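Local coordinates for conserved hypothetical protein (Nitrosomonas europaea, PDB 1XFS) that is of unknown function but belongs to the AHA1 family of the Bet v 1-like clan, whose helix-grip fold often encloses a ligand-binding cavity, at residues Y129-M134 with E151-T156; K36-P41 with E161-Q166; I118-Q121 with G126-Y129; L78-T81 with R85-W88. One frame throughout, in Å; residues are numbered along the deposited sequence.

Contact 1 of 4, residues Y129-M134 with E151-T156; sequences YTACAM and EGWGTT
Trp-153 reaches from the helix to the strand and carries the apolar contact almost alone. The benzo half of its indole meets the methyl of Ala-131, with CZ3 3.7 Å from Ala-131 CB, the methyl lying at the ring edge, near its plane. Ala-133 adds a second, more distant methyl, its CB 4.4 Å from Trp-153 CH2 and oblique to the ring, while the hydroxyl end of Tyr-129 approaches CZ3 from the other end of the row. These three alternate residues of the strand point toward the helix. With the axes 11.2 Å apart, the long indole spans the gap, and the short alanines leave it room. CG of Trp-153 stands beside the backbone N (chi1 -79°), which sends the indole across to the strand.

No hydrogen bond joins the two segments; the side-chain hydrogen bonds of Thr-155 and Thr-156 turn back onto the helix, while Gly-154 O is bound by Arg-16 of strand 11-18. Thr-155 OG1 lies 3.0 Å from Glu-151 O, which also accepts from Thr-155 N on the opposite face of its carbonyl plane. The buried Thr-156 hydroxyl gives its hydrogen to the carbonyl of Trp-153, with OG1 2.7 Å from O.

The helix runs roughly antiparallel to the strand, at 148°. Strands 11-18 and 115-122 border strand 127-134, and Trp-153 also touches Leu-14 and meets the ring of Phe-149 one helical turn earlier.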
loop_
_atom_site.group_PDB
_atom_site.type_symbol
_atom_site.label_atom_id
_atom_site.label_comp_id
_atom_site.label_asym_id
_atom_site.label_seq_id
_atom_site.Cartn_x
_atom_site.Cartn_y
_atom_site.Cartn_z
ATOM N N TYR A 129 22.370 6.909 1.876
ATOM C CA TYR A 129 21.229 6.381 1.136
ATOM C C TYR A 129 21.067 4.888 1.354
ATOM O O TYR A 129 21.996 4.116 1.136
ATOM C CB TYR A 129 21.412 6.666 -0.362
ATOM C CG TYR A 129 20.417 5.973 -1.276
ATOM C CD1 TYR A 129 20.576 4.632 -1.628
ATOM C CD2 TYR A 129 19.310 6.655 -1.775
ATOM C CE1 TYR A 129 19.655 3.987 -2.451
ATOM C CE2 TYR A 129 18.381 6.017 -2.602
ATOM C CZ TYR A 129 18.559 4.685 -2.934
ATOM O OH TYR A 129 17.642 4.041 -3.735
ATOM N N THR A 130 19.878 4.482 1.782
ATOM C CA THR A 130 19.609 3.074 2.008
ATOM C C THR A 130 18.345 2.703 1.232
ATOM O O THR A 130 17.304 3.339 1.391
ATOM C CB THR A 130 19.423 2.789 3.519
ATOM O OG1 THR A 130 20.618 3.153 4.224
ATOM C CG2 THR A 130 19.139 1.317 3.760
ATOM N N ALA A 131 18.449 1.696 0.370
ATOM C CA ALA A 131 17.304 1.255 -0.425
ATOM C C ALA A 131 17.027 -0.225 -0.192
ATOM O O ALA A 131 17.932 -1.055 -0.264
ATOM C CB ALA A 131 17.562 1.507 -1.914
ATOM N N CYS A 132 15.771 -0.549 0.099
ATOM C CA CYS A 132 15.374 -1.932 0.331
ATOM C C CYS A 132 14.209 -2.261 -0.584
ATOM O O CYS A 132 13.239 -1.505 -0.662
ATOM C CB CYS A 132 14.948 -2.148 1.792
ATOM S SG CYS A 132 14.317 -3.823 2.160
ATOM N N ALA A 133 14.324 -3.379 -1.290
ATOM C CA ALA A 133 13.270 -3.832 -2.185
ATOM C C ALA A 133 12.643 -5.045 -1.517
ATOM O O ALA A 133 13.319 -6.052 -1.280
ATOM C CB ALA A 133 13.842 -4.205 -3.551
HETATM N N MSE A 134 11.355 -4.928 -1.196
HETATM C CA MSE A 134 10.610 -5.994 -0.524
HETATM C C MSE A 134 9.843 -6.837 -1.536
HETATM O O MSE A 134 9.148 -6.302 -2.396
HETATM C CB MSE A 134 9.619 -5.392 0.479
HETATM C CG MSE A 134 10.237 -4.483 1.513
HETATM SE SE MSE A 134 8.837 -3.641 2.573
HETATM C CE MSE A 134 8.511 -5.073 3.768
ATOM N N GLU A 151 23.608 -4.794 -9.201
ATOM C CA GLU A 151 24.322 -4.009 -10.204
ATOM C C GLU A 151 23.455 -2.878 -10.740
ATOM O O GLU A 151 23.889 -1.728 -10.812
ATOM C CB GLU A 151 24.763 -4.890 -11.376
ATOM C CG GLU A 151 25.542 -4.130 -12.447
ATOM C CD GLU A 151 25.823 -4.966 -13.683
ATOM O OE1 GLU A 151 26.517 -4.463 -14.595
ATOM O OE2 GLU A 151 25.348 -6.120 -13.746
ATOM N N GLY A 152 22.229 -3.222 -11.121
ATOM C CA GLY A 152 21.309 -2.240 -11.661
ATOM C C GLY A 152 21.046 -1.082 -10.726
ATOM O O GLY A 152 21.267 0.073 -11.087
ATOM N N TRP A 153 20.564 -1.385 -9.526
ATOM C CA TRP A 153 20.280 -0.348 -8.544
ATOM C C TRP A 153 21.548 0.413 -8.179
ATOM O O TRP A 153 21.518 1.629 -8.003
ATOM C CB TRP A 153 19.641 -0.964 -7.296
ATOM C CG TRP A 153 18.173 -1.255 -7.473
ATOM C CD1 TRP A 153 17.593 -1.986 -8.472
ATOM C CD2 TRP A 153 17.100 -0.803 -6.635
ATOM N NE1 TRP A 153 16.230 -2.016 -8.309
ATOM C CE2 TRP A 153 15.900 -1.299 -7.189
ATOM C CE3 TRP A 153 17.037 -0.027 -5.469
ATOM C CZ2 TRP A 153 14.647 -1.045 -6.618
ATOM C CZ3 TRP A 153 15.791 0.226 -4.900
ATOM C CH2 TRP A 153 14.613 -0.284 -5.476
ATOM N N GLY A 154 22.664 -0.303 -8.080
ATOM C CA GLY A 154 23.924 0.346 -7.756
ATOM C C GLY A 154 24.290 1.389 -8.797
ATOM O O GLY A 154 24.766 2.475 -8.468
ATOM N N THR A 155 24.066 1.053 -10.063
ATOM C CA THR A 155 24.356 1.959 -11.161
ATOM C C THR A 155 23.448 3.186 -11.133
ATOM O O THR A 155 23.891 4.302 -11.421
ATOM C CB THR A 155 24.203 1.242 -12.527
ATOM O OG1 THR A 155 25.214 0.235 -12.649
ATOM C CG2 THR A 155 24.341 2.228 -13.679
ATOM N N THR A 156 22.180 2.994 -10.782
ATOM C CA THR A 156 21.266 4.129 -10.745
ATOM C C THR A 156 21.678 5.133 -9.679
ATOM O O THR A 156 21.574 6.335 -9.892
ATOM C CB THR A 156 19.784 3.691 -10.509
ATOM O OG1 THR A 156 19.630 3.150 -9.191
ATOM C CG2 THR A 156 19.373 2.648 -11.535
#

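Contact 2 of 4, residues K36-P41 with E161-Q166; sequences KKWFVP and EELLKQ
Leu-163 extends from the helix toward the loop and sets its two methyls against Lys-37 and Trp-38. CD2 touches both, lying 3.8 Å from Trp-38 CD1 and 4.0 Å from Lys-37 CB; CD1 meets the lysine further out, 4.0 Å from its CD. The leucine crosses each partner at about a right angle, and only its two methyls come within 4.2 Å of the loop side chains. With CG anti to the backbone N (chi1 174°), the fork is carried outward from the helix, a shape that lets one side chain touch two neighbours.

The indole is met obliquely, at the five-membered ring. Phe-39 CD1 lies over one face, toward the rim; NE1, the polar atom of this buried residue, is satisfied by Gly-28 O. Lys-37 suits the margin because its methylenes pack on the leucine while the extended chain leads the ammonium away from the helix. Elsewhere on the helix, Lys-165 NZ forms a salt bridge with Glu-161 OE1, which Ala-19 N also binds.

Here the loop following the short helix 32-35 packs against the long C-terminal helix 149-167, the element that the curved sheet grips in the helix-grip fold of Bet v 1-like proteins.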
loop_
_atom_site.group_PDB
_atom_site.type_symbol
_atom_site.label_atom_id
_atom_site.label_comp_id
_atom_site.label_asym_id
_atom_site.label_seq_id
_atom_site.Cartn_x
_atom_site.Cartn_y
_atom_site.Cartn_z
ATOM N N LYS A 36 13.850 11.128 -14.521
ATOM C CA LYS A 36 14.039 10.597 -15.862
ATOM C C LYS A 36 15.493 10.582 -16.319
ATOM O O LYS A 36 15.803 10.044 -17.382
ATOM C CB LYS A 36 13.195 11.379 -16.866
ATOM C CG LYS A 36 13.658 12.795 -17.107
ATOM C CD LYS A 36 12.782 13.454 -18.152
ATOM C CE LYS A 36 13.384 14.758 -18.635
ATOM N NZ LYS A 36 13.592 15.728 -17.533
ATOM N N LYS A 37 16.384 11.150 -15.516
ATOM C CA LYS A 37 17.796 11.186 -15.877
ATOM C C LYS A 37 18.706 10.254 -15.085
ATOM O O LYS A 37 19.924 10.298 -15.265
ATOM C CB LYS A 37 18.328 12.613 -15.766
ATOM C CG LYS A 37 17.726 13.561 -16.777
ATOM C CD LYS A 37 18.364 14.923 -16.684
ATOM C CE LYS A 37 17.870 15.825 -17.790
ATOM N NZ LYS A 37 18.545 17.146 -17.728
ATOM N N TRP A 38 18.142 9.412 -14.224
ATOM C CA TRP A 38 18.969 8.505 -13.427
ATOM C C TRP A 38 18.279 7.238 -12.933
ATOM O O TRP A 38 18.941 6.247 -12.630
ATOM C CB TRP A 38 19.521 9.237 -12.199
ATOM C CG TRP A 38 18.469 9.502 -11.142
ATOM C CD1 TRP A 38 17.687 10.617 -11.017
ATOM C CD2 TRP A 38 18.068 8.613 -10.088
ATOM N NE1 TRP A 38 16.828 10.475 -9.952
ATOM C CE2 TRP A 38 17.040 9.255 -9.364
ATOM C CE3 TRP A 38 18.477 7.332 -9.687
ATOM C CZ2 TRP A 38 16.415 8.664 -8.256
ATOM C CZ3 TRP A 38 17.857 6.741 -8.588
ATOM C CH2 TRP A 38 16.835 7.411 -7.885
ATOM N N PHE A 39 16.951 7.284 -12.845
ATOM C CA PHE A 39 16.145 6.177 -12.330
ATOM C C PHE A 39 16.407 4.809 -12.952
ATOM O O PHE A 39 16.239 3.784 -12.293
ATOM C CB PHE A 39 14.661 6.538 -12.451
ATOM C CG PHE A 39 13.758 5.717 -11.582
ATOM C CD1 PHE A 39 13.865 5.768 -10.192
ATOM C CD2 PHE A 39 12.778 4.911 -12.151
ATOM C CE1 PHE A 39 13.002 5.028 -9.381
ATOM C CE2 PHE A 39 11.910 4.166 -11.348
ATOM C CZ PHE A 39 12.021 4.225 -9.960
ATOM N N VAL A 40 16.805 4.790 -14.221
ATOM C CA VAL A 40 17.107 3.532 -14.888
ATOM C C VAL A 40 18.563 3.556 -15.338
ATOM O O VAL A 40 19.087 4.597 -15.734
ATOM C CB VAL A 40 16.190 3.287 -16.119
ATOM C CG1 VAL A 40 14.746 3.128 -15.656
ATOM C CG2 VAL A 40 16.311 4.435 -17.109
ATOM N N PRO A 41 19.242 2.408 -15.253
ATOM C CA PRO A 41 20.646 2.298 -15.653
ATOM C C PRO A 41 20.807 2.299 -17.166
ATOM O O PRO A 41 20.167 1.513 -17.861
ATOM C CB PRO A 41 21.074 0.979 -15.021
ATOM C CG PRO A 41 19.821 0.160 -15.107
ATOM C CD PRO A 41 18.759 1.142 -14.674
ATOM N N GLU A 161 24.006 10.498 -8.071
ATOM C CA GLU A 161 25.024 11.353 -7.476
ATOM C C GLU A 161 25.685 12.222 -8.541
ATOM O O GLU A 161 25.956 13.398 -8.308
ATOM C CB GLU A 161 26.080 10.509 -6.761
ATOM C CG GLU A 161 26.985 11.324 -5.844
ATOM C CD GLU A 161 28.049 10.486 -5.170
ATOM O OE1 GLU A 161 28.750 11.016 -4.281
ATOM O OE2 GLU A 161 28.191 9.299 -5.536
ATOM N N GLU A 162 25.935 11.642 -9.709
ATOM C CA GLU A 162 26.562 12.376 -10.802
ATOM C C GLU A 162 25.678 13.524 -11.285
ATOM O O GLU A 162 26.161 14.617 -11.582
ATOM C CB GLU A 162 26.859 11.428 -11.968
ATOM C CG GLU A 162 27.464 12.104 -13.185
ATOM C CD GLU A 162 27.689 11.137 -14.331
ATOM O OE1 GLU A 162 26.694 10.601 -14.866
ATOM O OE2 GLU A 162 28.863 10.908 -14.692
ATOM N N LEU A 163 24.377 13.266 -11.358
ATOM C CA LEU A 163 23.411 14.259 -11.804
ATOM C C LEU A 163 23.298 15.447 -10.857
ATOM O O LEU A 163 23.352 16.603 -11.281
ATOM C CB LEU A 163 22.033 13.608 -11.959
ATOM C CG LEU A 163 20.857 14.535 -12.282
ATOM C CD1 LEU A 163 21.020 15.106 -13.683
ATOM C CD2 LEU A 163 19.548 13.756 -12.178
ATOM N N LEU A 164 23.135 15.155 -9.572
ATOM C CA LEU A 164 22.985 16.197 -8.562
ATOM C C LEU A 164 24.212 17.086 -8.416
ATOM O O LEU A 164 24.091 18.273 -8.110
ATOM C CB LEU A 164 22.628 15.561 -7.218
ATOM C CG LEU A 164 21.287 14.809 -7.219
ATOM C CD1 LEU A 164 21.054 14.176 -5.855
ATOM C CD2 LEU A 164 20.156 15.774 -7.563
ATOM N N LYS A 165 25.394 16.522 -8.637
ATOM C CA LYS A 165 26.616 17.308 -8.523
ATOM C C LYS A 165 26.750 18.359 -9.624
ATOM O O LYS A 165 27.223 19.466 -9.372
ATOM C CB LYS A 165 27.841 16.392 -8.525
ATOM C CG LYS A 165 28.006 15.602 -7.240
ATOM C CD LYS A 165 29.265 14.761 -7.264
ATOM C CE LYS A 165 29.447 14.015 -5.956
ATOM N NZ LYS A 165 30.641 13.125 -6.003
ATOM N N GLN A 166 26.324 18.022 -10.837
ATOM C CA GLN A 166 26.427 18.957 -11.952
ATOM C C GLN A 166 25.240 19.904 -12.082
ATOM O O GLN A 166 25.351 20.965 -12.697
ATOM C CB GLN A 166 26.624 18.190 -13.260
ATOM C CG GLN A 166 27.912 17.384 -13.295
ATOM C CD GLN A 166 29.137 18.230 -12.982
ATOM O OE1 GLN A 166 29.457 19.174 -13.707
ATOM N NE2 GLN A 166 29.827 17.895 -11.894
#

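Contact 3 of 4, residues I118-Q121 with G126-Y129; sequences IELQ and GTRY
Tyr-129 and Ile-118 make the tight part of this contact as diagonal neighbours, Ile-118 lying two residues before Leu-120, the direct partner of Tyr-129. The isoleucine offers both branches to the phenol: CG2 lies 3.5 Å from Tyr-129 CE2, and CD1 reaches the hydroxyl, 3.2 Å from Tyr-129 OH. Leu-120, in a non-hydrogen-bonded pair with Tyr-129, sets CD2 3.9 Å from Tyr-129 CD2, and its CB rests near Thr-127 CG2. Both aliphatic chains come at the ring obliquely. The phenol reaches them because CG is anti to the tyrosine N (chi1 170°), which swings the ring along the strand toward Ile-118. Large apolar groups suit this face, which helix 22-30 covers through Val-25 and Leu-29, while Ile-157 of helix 149-167 meets Tyr-129. The hydroxyl of Thr-127 bonds to Val-20 O, leaving its methyl for the leucine.

On the other face the packing is looser and more polar. Gln-121 and Arg-128 run side by side, pointing the same way, with Gln-121 NE2 over one guanidinium face but still 4.1 Å from Arg-128 NH1, and the two planes are 35° apart. Long polar chains fit this more exposed side; the arginine finds its salt bridge with Glu-17 on the adjoining strand. Beneath them the backbones are firmly joined: Arg-128 N to Gln-121 O is 2.7 Å and almost straight at 178°, whereas Gln-121 N to Arg-128 O is 3.1 Å and more bent.

Together the segments form the turn end of the antiparallel hairpin 115-122/127-134, part of the curved sheet of the Bet v 1-like fold.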
loop_
_atom_site.group_PDB
_atom_site.type_symbol
_atom_site.label_atom_id
_atom_site.label_comp_id
_atom_site.label_asym_id
_atom_site.label_seq_id
_atom_site.Cartn_x
_atom_site.Cartn_y
_atom_site.Cartn_z
ATOM N N ILE A 118 12.984 3.699 0.714
ATOM C CA ILE A 118 14.197 4.486 0.575
ATOM C C ILE A 118 14.352 5.347 1.818
ATOM O O ILE A 118 13.462 6.121 2.146
ATOM C CB ILE A 118 14.126 5.416 -0.654
ATOM C CG1 ILE A 118 13.875 4.604 -1.921
ATOM C CG2 ILE A 118 15.406 6.226 -0.760
ATOM C CD1 ILE A 118 14.876 3.489 -2.158
ATOM N N GLU A 119 15.469 5.200 2.522
ATOM C CA GLU A 119 15.697 5.995 3.719
ATOM C C GLU A 119 16.925 6.875 3.551
ATOM O O GLU A 119 17.947 6.425 3.045
ATOM C CB GLU A 119 15.861 5.092 4.944
ATOM C CG GLU A 119 14.606 4.324 5.307
ATOM C CD GLU A 119 14.738 3.570 6.613
ATOM O OE1 GLU A 119 13.731 2.978 7.061
ATOM O OE2 GLU A 119 15.845 3.565 7.191
ATOM N N LEU A 120 16.815 8.130 3.973
ATOM C CA LEU A 120 17.927 9.068 3.861
ATOM C C LEU A 120 18.353 9.561 5.233
ATOM O O LEU A 120 17.531 9.724 6.140
ATOM C CB LEU A 120 17.534 10.276 3.014
ATOM C CG LEU A 120 17.044 10.043 1.589
ATOM C CD1 LEU A 120 16.669 11.380 0.974
ATOM C CD2 LEU A 120 18.135 9.361 0.769
ATOM N N GLN A 121 19.645 9.807 5.378
ATOM C CA GLN A 121 20.169 10.296 6.637
ATOM C C GLN A 121 21.312 11.246 6.328
ATOM O O GLN A 121 22.275 10.873 5.665
ATOM C CB GLN A 121 20.661 9.125 7.488
ATOM C CG GLN A 121 21.172 9.506 8.871
ATOM C CD GLN A 121 21.575 8.288 9.688
ATOM O OE1 GLN A 121 20.738 7.445 10.018
ATOM N NE2 GLN A 121 22.862 8.187 10.009
ATOM N N GLY A 126 27.634 14.426 3.369
ATOM C CA GLY A 126 26.573 14.309 2.383
ATOM C C GLY A 126 25.316 13.636 2.893
ATOM O O GLY A 126 24.719 14.080 3.873
ATOM N N THR A 127 24.911 12.562 2.221
ATOM C CA THR A 127 23.711 11.837 2.612
ATOM C C THR A 127 23.917 10.333 2.537
ATOM O O THR A 127 24.505 9.821 1.581
ATOM C CB THR A 127 22.510 12.185 1.704
ATOM O OG1 THR A 127 22.376 13.606 1.611
ATOM C CG2 THR A 127 21.219 11.599 2.281
ATOM N N ARG A 128 23.438 9.627 3.555
ATOM C CA ARG A 128 23.531 8.179 3.579
ATOM C C ARG A 128 22.234 7.692 2.940
ATOM O O ARG A 128 21.140 8.041 3.390
ATOM C CB ARG A 128 23.658 7.668 5.015
ATOM C CG ARG A 128 23.779 6.158 5.130
ATOM C CD ARG A 128 24.269 5.773 6.511
ATOM N NE ARG A 128 25.532 6.441 6.815
ATOM C CZ ARG A 128 26.219 6.276 7.938
ATOM N NH1 ARG A 128 25.770 5.459 8.881
ATOM N NH2 ARG A 128 27.362 6.929 8.118
ATOM N N TYR A 129 22.370 6.909 1.876
ATOM C CA TYR A 129 21.229 6.381 1.136
ATOM C C TYR A 129 21.067 4.888 1.354
ATOM O O TYR A 129 21.996 4.116 1.136
ATOM C CB TYR A 129 21.412 6.666 -0.362
ATOM C CG TYR A 129 20.417 5.973 -1.276
ATOM C CD1 TYR A 129 20.576 4.632 -1.628
ATOM C CD2 TYR A 129 19.310 6.655 -1.775
ATOM C CE1 TYR A 129 19.655 3.987 -2.451
ATOM C CE2 TYR A 129 18.381 6.017 -2.602
ATOM C CZ TYR A 129 18.559 4.685 -2.934
ATOM O OH TYR A 129 17.642 4.041 -3.735
#

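Contact 4 of 4, residues L78-T81 with R85-W88; sequences LEVT and RLIW
Leu-78 and Glu-79 both face Ile-87, a classic beta bulge in two antiparallel strands whose axes lie 4.9 Å apart. Ile-87 O receives Leu-78 N at 2.8 Å and, weakly, Glu-79 N at 3.4 Å. Beyond the bulge the ladder is regular: Ile-87 N bonds to Glu-79 O, and Thr-81 and Arg-85 exchange two backbone bonds. This is the turn end of hairpin 70-81/85-89 in the large antiparallel sheet of the Bet v 1-like fold.

Glu-79, Thr-81, Arg-85 and Ile-87 share one face. Arg-85 NH1 makes a salt bridge to Glu-79 OE1 at 3.0 Å, on the syn lone pair of that oxygen, while Thr-81 OG1 donates to its anti lone pair at 2.7 Å, so two bonds grip OE1. With CG anti to the backbone N (chi1 178°) and the chain extended beyond it, the glutamate slants across the arginine chain, carboxylate and guanidinium planes 52° apart. On the opposite face Val-80 and Leu-86 lie side by side, with Val-80 CG2 4.1 Å from Leu-86 CD1; these branched apolar chains suit the side under Trp-26 of helix 22-30, as opposite charges suit the partly exposed face. Leu-78 and Ile-87 also pack on Tyr-96 of the second subunit.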
loop_
_atom_site.group_PDB
_atom_site.type_symbol
_atom_site.label_atom_id
_atom_site.label_comp_id
_atom_site.label_asym_id
_atom_site.label_seq_id
_atom_site.Cartn_x
_atom_site.Cartn_y
_atom_site.Cartn_z
ATOM N N LEU A 78 3.313 5.170 -0.773
ATOM C CA LEU A 78 2.709 4.741 0.482
ATOM C C LEU A 78 3.092 5.638 1.648
ATOM O O LEU A 78 2.318 5.819 2.586
ATOM C CB LEU A 78 3.119 3.307 0.790
ATOM C CG LEU A 78 2.768 2.290 -0.290
ATOM C CD1 LEU A 78 3.309 0.919 0.114
ATOM C CD2 LEU A 78 1.246 2.220 -0.473
ATOM N N GLU A 79 4.306 6.175 1.602
ATOM C CA GLU A 79 4.784 7.071 2.640
ATOM C C GLU A 79 5.696 8.109 2.009
ATOM O O GLU A 79 6.541 7.783 1.173
ATOM C CB GLU A 79 5.554 6.318 3.736
ATOM C CG GLU A 79 6.105 7.269 4.807
ATOM C CD GLU A 79 6.945 6.588 5.871
ATOM O OE1 GLU A 79 7.790 7.276 6.482
ATOM O OE2 GLU A 79 6.757 5.375 6.124
ATOM N N VAL A 80 5.499 9.357 2.410
ATOM C CA VAL A 80 6.306 10.463 1.927
ATOM C C VAL A 80 6.674 11.289 3.144
ATOM O O VAL A 80 5.897 12.133 3.596
ATOM C CB VAL A 80 5.534 11.356 0.929
ATOM C CG1 VAL A 80 6.445 12.465 0.411
ATOM C CG2 VAL A 80 5.021 10.515 -0.241
ATOM N N THR A 81 7.849 11.020 3.698
ATOM C CA THR A 81 8.325 11.751 4.864
ATOM C C THR A 81 9.494 12.566 4.333
ATOM O O THR A 81 10.587 12.053 4.114
ATOM C CB THR A 81 8.732 10.756 5.974
ATOM O OG1 THR A 81 7.603 9.927 6.291
ATOM C CG2 THR A 81 9.157 11.492 7.238
ATOM N N ARG A 85 12.122 9.565 4.367
ATOM C CA ARG A 85 11.696 8.256 3.892
ATOM C C ARG A 85 10.676 8.313 2.762
ATOM O O ARG A 85 9.705 9.060 2.817
ATOM C CB ARG A 85 11.121 7.440 5.061
ATOM C CG ARG A 85 10.838 5.987 4.702
ATOM C CD ARG A 85 10.190 5.210 5.839
ATOM N NE ARG A 85 11.065 5.041 6.993
ATOM C CZ ARG A 85 11.064 5.830 8.064
ATOM N NH1 ARG A 85 10.225 6.857 8.139
ATOM N NH2 ARG A 85 11.900 5.591 9.068
ATOM N N LEU A 86 10.921 7.515 1.729
ATOM C CA LEU A 86 10.030 7.433 0.589
ATOM C C LEU A 86 9.723 5.963 0.362
ATOM O O LEU A 86 10.627 5.136 0.289
ATOM C CB LEU A 86 10.697 8.012 -0.658
ATOM C CG LEU A 86 9.814 8.104 -1.900
ATOM C CD1 LEU A 86 8.635 9.046 -1.637
ATOM C CD2 LEU A 86 10.651 8.629 -3.059
ATOM N N ILE A 87 8.443 5.635 0.277
ATOM C CA ILE A 87 8.041 4.255 0.046
ATOM C C ILE A 87 7.024 4.202 -1.066
ATOM O O ILE A 87 6.043 4.945 -1.044
ATOM C CB ILE A 87 7.388 3.616 1.299
ATOM C CG1 ILE A 87 8.371 3.634 2.489
ATOM C CG2 ILE A 87 6.958 2.172 0.987
ATOM C CD1 ILE A 87 7.828 2.964 3.757
ATOM N N TRP A 88 7.266 3.355 -2.062
ATOM C CA TRP A 88 6.305 3.198 -3.152
ATOM C C TRP A 88 6.194 1.711 -3.446
ATOM O O TRP A 88 7.085 0.934 -3.102
ATOM C CB TRP A 88 6.735 3.982 -4.405
ATOM C CG TRP A 88 8.004 3.524 -5.049
ATOM C CD1 TRP A 88 8.151 2.511 -5.957
ATOM C CD2 TRP A 88 9.310 4.068 -4.841
ATOM N NE1 TRP A 88 9.467 2.395 -6.326
ATOM C CE2 TRP A 88 10.199 3.335 -5.657
ATOM C CE3 TRP A 88 9.813 5.103 -4.045
ATOM C CZ2 TRP A 88 11.572 3.604 -5.693
ATOM C CZ3 TRP A 88 11.178 5.371 -4.085
ATOM C CH2 TRP A 88 12.041 4.624 -4.904
#

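Overall arrangement
Contacts 3 and 4 are both hairpin ends in the one large sheet, on neighbouring strands 115-122 and 85-89, joined by a probable backbone bond from Ile-118 N to Leu-86 O. Each combines a backbone ladder with an apolar face toward helix 22-30 and an opposite face richer in polar and charged chains, but only contact 4 has a salt bridge between its own segments. Contact 3 is buried, save its more exposed Gln-121/Arg-128 side; contact 4 is partly buried. Within their segments contacts 1 and 2 meet helix 149-167 through side-chain packing, with no hydrogen bond across: contact 1 is buried against the sheet, contact 2 partly exposed at a loop. Tyr-129 serves contacts 1 and 3.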